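Local coordinates for protein KLLA0E08119p (Kluyveromyces lactis, PDB 3VA7) that probably makes urea-1-carboxylate (allophanate) from urea, hydrogencarbonate and ATP with the help of biotin, as the urea carboxylase part of a longer enzyme, in the first step of urea breakdown, at residues R945-I950 / E1199-E1204. Sequence-based numbering, arbitrary orientation.
Sequences RYRETI and EAMKTE. With BTI (5-(hexahydro-2-oxo-1H-thieno[3,4-D]imidazol-6-yl)pentanal), chain B.
Arg945 forms a salt bridge with Glu1199 through NH2, 3.0 Å from Glu1199 OE2. The carboxylate oxygen lies in the guanidinium plane, at its edge. Arg945 in turn meets the carboxylate from above its plane, and the two planes are 61° apart. CG of Arg945 is anti to the backbone N (chi1 157°), and the chain runs extended to NE, which carries the charge across to the biotinyl hairpin. Water 1 accepts from Arg945 NE and donates to Thr949 OG1 and Glu1199 OE2. Water 2 lies 2.8 Å from Arg945 NH1.

Thr949 OG1 donates to Arg945 O one turn back (2.7 Å). Its CB packs 3.7 Å from Glu1199 OE1. Ile950, the first residue past the helix, brings CG1 within 4.1 Å of Glu1199 OE1.

Glu1199 is buried. Thr1018 OG1 bonds OE2, the salt-bridge oxygen, and Asn696 ND2 bonds OE1. With an alanine here, Arg945 would probably lose its charge partner, and Thr1018 and Asn696 their acceptor.

Residues 1200-1203 form a type I' turn with Lys1202 near its tip. Lys1202 NZ is bonded covalently to biotin (C11, 1.3 Å), as expected of a biotin carrier hairpin. The contact joins the carrier domain to the carboxyltransferase domain, where Asn737 and Gly755 hold the biotin. The C-terminal end of helix 937-949 faces the hairpin of strands 1194-1200 and 1203-1208, and Trp1179 of strand 1176-1181 touches Arg945, Thr949 and Glu1204.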
loop_
_atom_site.group_PDB
_atom_site.type_symbol
_atom_site.label_atom_id
_atom_site.label_comp_id
_atom_site.label_asym_id
_atom_site.label_seq_id
_atom_site.Cartn_x
_atom_site.Cartn_y
_atom_site.Cartn_z
ATOM N N ARG A 945 4.127 -17.590 -17.702
ATOM C CA ARG A 945 5.231 -17.480 -16.787
ATOM C C ARG A 945 5.415 -18.825 -16.009
ATOM O O ARG A 945 6.540 -19.298 -15.721
ATOM C CB ARG A 945 4.923 -16.321 -15.845
ATOM C CG ARG A 945 5.640 -16.378 -14.525
ATOM C CD ARG A 945 5.714 -14.987 -13.807
ATOM N NE ARG A 945 6.635 -15.176 -12.676
ATOM C CZ ARG A 945 7.111 -14.229 -11.879
ATOM N NH1 ARG A 945 6.738 -12.948 -12.017
ATOM N NH2 ARG A 945 7.936 -14.605 -10.908
ATOM N N TYR A 946 4.306 -19.470 -15.685
ATOM C CA TYR A 946 4.431 -20.700 -14.942
ATOM C C TYR A 946 5.053 -21.795 -15.838
ATOM O O TYR A 946 5.899 -22.577 -15.400
ATOM C CB TYR A 946 3.070 -21.084 -14.376
ATOM C CG TYR A 946 3.114 -22.322 -13.619
ATOM C CD1 TYR A 946 3.560 -22.323 -12.294
ATOM C CD2 TYR A 946 2.781 -23.537 -14.228
ATOM C CE1 TYR A 946 3.653 -23.531 -11.564
ATOM C CE2 TYR A 946 2.860 -24.744 -13.514
ATOM C CZ TYR A 946 3.287 -24.716 -12.182
ATOM O OH TYR A 946 3.330 -25.885 -11.453
ATOM N N ARG A 947 4.657 -21.801 -17.106
ATOM C CA ARG A 947 5.243 -22.735 -18.087
ATOM C C ARG A 947 6.728 -22.515 -18.317
ATOM O O ARG A 947 7.455 -23.466 -18.515
ATOM C CB ARG A 947 4.486 -22.734 -19.423
ATOM C CG ARG A 947 3.138 -23.391 -19.327
ATOM C CD ARG A 947 2.401 -23.427 -20.691
ATOM N NE ARG A 947 2.237 -22.101 -21.300
ATOM C CZ ARG A 947 3.063 -21.627 -22.239
ATOM N NH1 ARG A 947 4.097 -22.383 -22.670
ATOM N NH2 ARG A 947 2.860 -20.406 -22.739
ATOM N N GLU A 948 7.163 -21.267 -18.285
ATOM C CA GLU A 948 8.527 -21.015 -18.634
ATOM C C GLU A 948 9.443 -20.923 -17.416
ATOM O O GLU A 948 10.673 -20.985 -17.561
ATOM C CB GLU A 948 8.719 -19.949 -19.772
ATOM C CG GLU A 948 7.984 -18.672 -19.594
ATOM C CD GLU A 948 7.907 -17.752 -20.808
ATOM O OE1 GLU A 948 8.194 -16.558 -20.566
ATOM O OE2 GLU A 948 7.486 -18.143 -21.931
ATOM N N THR A 949 8.875 -20.877 -16.196
ATOM C CA THR A 949 9.757 -20.700 -15.039
ATOM C C THR A 949 9.798 -21.882 -14.116
ATOM O O THR A 949 10.713 -21.966 -13.303
ATOM C CB THR A 949 9.412 -19.493 -14.200
ATOM O OG1 THR A 949 8.125 -19.719 -13.617
ATOM C CG2 THR A 949 9.423 -18.230 -15.036
ATOM N N ILE A 950 8.812 -22.774 -14.204
ATOM C CA ILE A 950 8.626 -23.769 -13.123
ATOM C C ILE A 950 8.320 -25.165 -13.610
ATOM O O ILE A 950 9.047 -26.092 -13.279
ATOM C CB ILE A 950 7.516 -23.335 -12.099
ATOM C CG1 ILE A 950 7.991 -22.141 -11.285
ATOM C CG2 ILE A 950 7.055 -24.521 -11.205
ATOM C CD1 ILE A 950 6.956 -21.654 -10.184
ATOM N N GLU A 1199 14.675 -16.177 -12.491
ATOM C CA GLU A 1199 13.754 -16.095 -11.331
ATOM C C GLU A 1199 14.534 -16.433 -10.084
ATOM O O GLU A 1199 15.073 -17.541 -9.970
ATOM C CB GLU A 1199 12.495 -16.985 -11.436
ATOM C CG GLU A 1199 11.482 -16.712 -10.293
ATOM C CD GLU A 1199 10.265 -17.619 -10.322
ATOM O OE1 GLU A 1199 10.385 -18.828 -10.661
ATOM O OE2 GLU A 1199 9.168 -17.130 -9.980
ATOM N N ALA A 1200 14.600 -15.472 -9.174
ATOM C CA ALA A 1200 15.192 -15.667 -7.851
ATOM C C ALA A 1200 14.197 -15.199 -6.796
ATOM O O ALA A 1200 13.683 -14.065 -6.874
ATOM C CB ALA A 1200 16.440 -14.876 -7.728
ATOM N N MET A 1201 13.910 -16.041 -5.797
ATOM C CA MET A 1201 13.084 -15.601 -4.670
ATOM C C MET A 1201 11.754 -15.071 -5.153
ATOM O O MET A 1201 11.318 -14.015 -4.703
ATOM C CB MET A 1201 13.799 -14.530 -3.874
ATOM C CG MET A 1201 15.105 -14.995 -3.314
ATOM S SD MET A 1201 15.923 -13.618 -2.492
ATOM C CE MET A 1201 16.967 -13.014 -3.814
ATOM N N LYS A 1202 11.126 -15.821 -6.077
ATOM C CA LYS A 1202 9.817 -15.522 -6.643
ATOM C C LYS A 1202 9.737 -14.176 -7.362
ATOM O O LYS A 1202 8.651 -13.628 -7.557
ATOM C CB LYS A 1202 8.765 -15.591 -5.544
ATOM C CG LYS A 1202 8.964 -16.788 -4.646
ATOM C CD LYS A 1202 7.731 -17.229 -3.895
ATOM C CE LYS A 1202 8.224 -17.993 -2.687
ATOM N NZ LYS A 1202 7.223 -18.491 -1.708
ATOM N N THR A 1203 10.879 -13.631 -7.739
ATOM C CA THR A 1203 10.932 -12.346 -8.397
ATOM C C THR A 1203 11.581 -12.485 -9.735
ATOM O O THR A 1203 12.471 -13.281 -9.886
ATOM C CB THR A 1203 11.764 -11.436 -7.609
ATOM O OG1 THR A 1203 11.240 -11.463 -6.309
ATOM C CG2 THR A 1203 11.646 -10.023 -8.105
ATOM N N GLU A 1204 11.109 -11.702 -10.695
ATOM C CA GLU A 1204 11.698 -11.626 -12.013
ATOM C C GLU A 1204 12.967 -10.770 -11.879
ATOM O O GLU A 1204 12.874 -9.557 -11.739
ATOM C CB GLU A 1204 10.673 -11.014 -12.950
ATOM C CG GLU A 1204 11.238 -10.239 -14.109
ATOM C CD GLU A 1204 10.254 -10.033 -15.248
ATOM O OE1 GLU A 1204 10.645 -9.365 -16.229
ATOM O OE2 GLU A 1204 9.104 -10.519 -15.180
HETATM C C11 BTI B . 6.180 -19.283 -1.976
HETATM O O11 BTI B . 5.926 -19.651 -3.165
HETATM C C10 BTI B . 5.231 -19.491 -0.757
HETATM C C9 BTI B . 3.910 -20.114 -1.205
HETATM C C8 BTI B . 3.018 -20.660 -0.099
HETATM C C7 BTI B . 1.972 -21.698 -0.552
HETATM C C2 BTI B . 1.140 -21.293 -1.751
HETATM S S1 BTI B . 0.218 -19.808 -1.483
HETATM C C6 BTI B . -0.994 -20.188 -2.698
HETATM C C5 BTI B . -1.049 -21.692 -2.853
HETATM N N3 BTI B . -2.192 -22.040 -2.050
HETATM C C3 BTI B . -1.832 -22.674 -0.966
HETATM O O3 BTI B . -2.688 -23.150 -0.085
HETATM N N2 BTI B . -0.525 -22.819 -0.885
HETATM C C4 BTI B . 0.117 -22.358 -2.110
HETATM O O HOH W 1 7.423 -17.785 -11.910
HETATM O O HOH W 2 7.772 -10.982 -10.270
HETATM O O HOH W 3 12.105 -20.426 -11.826
#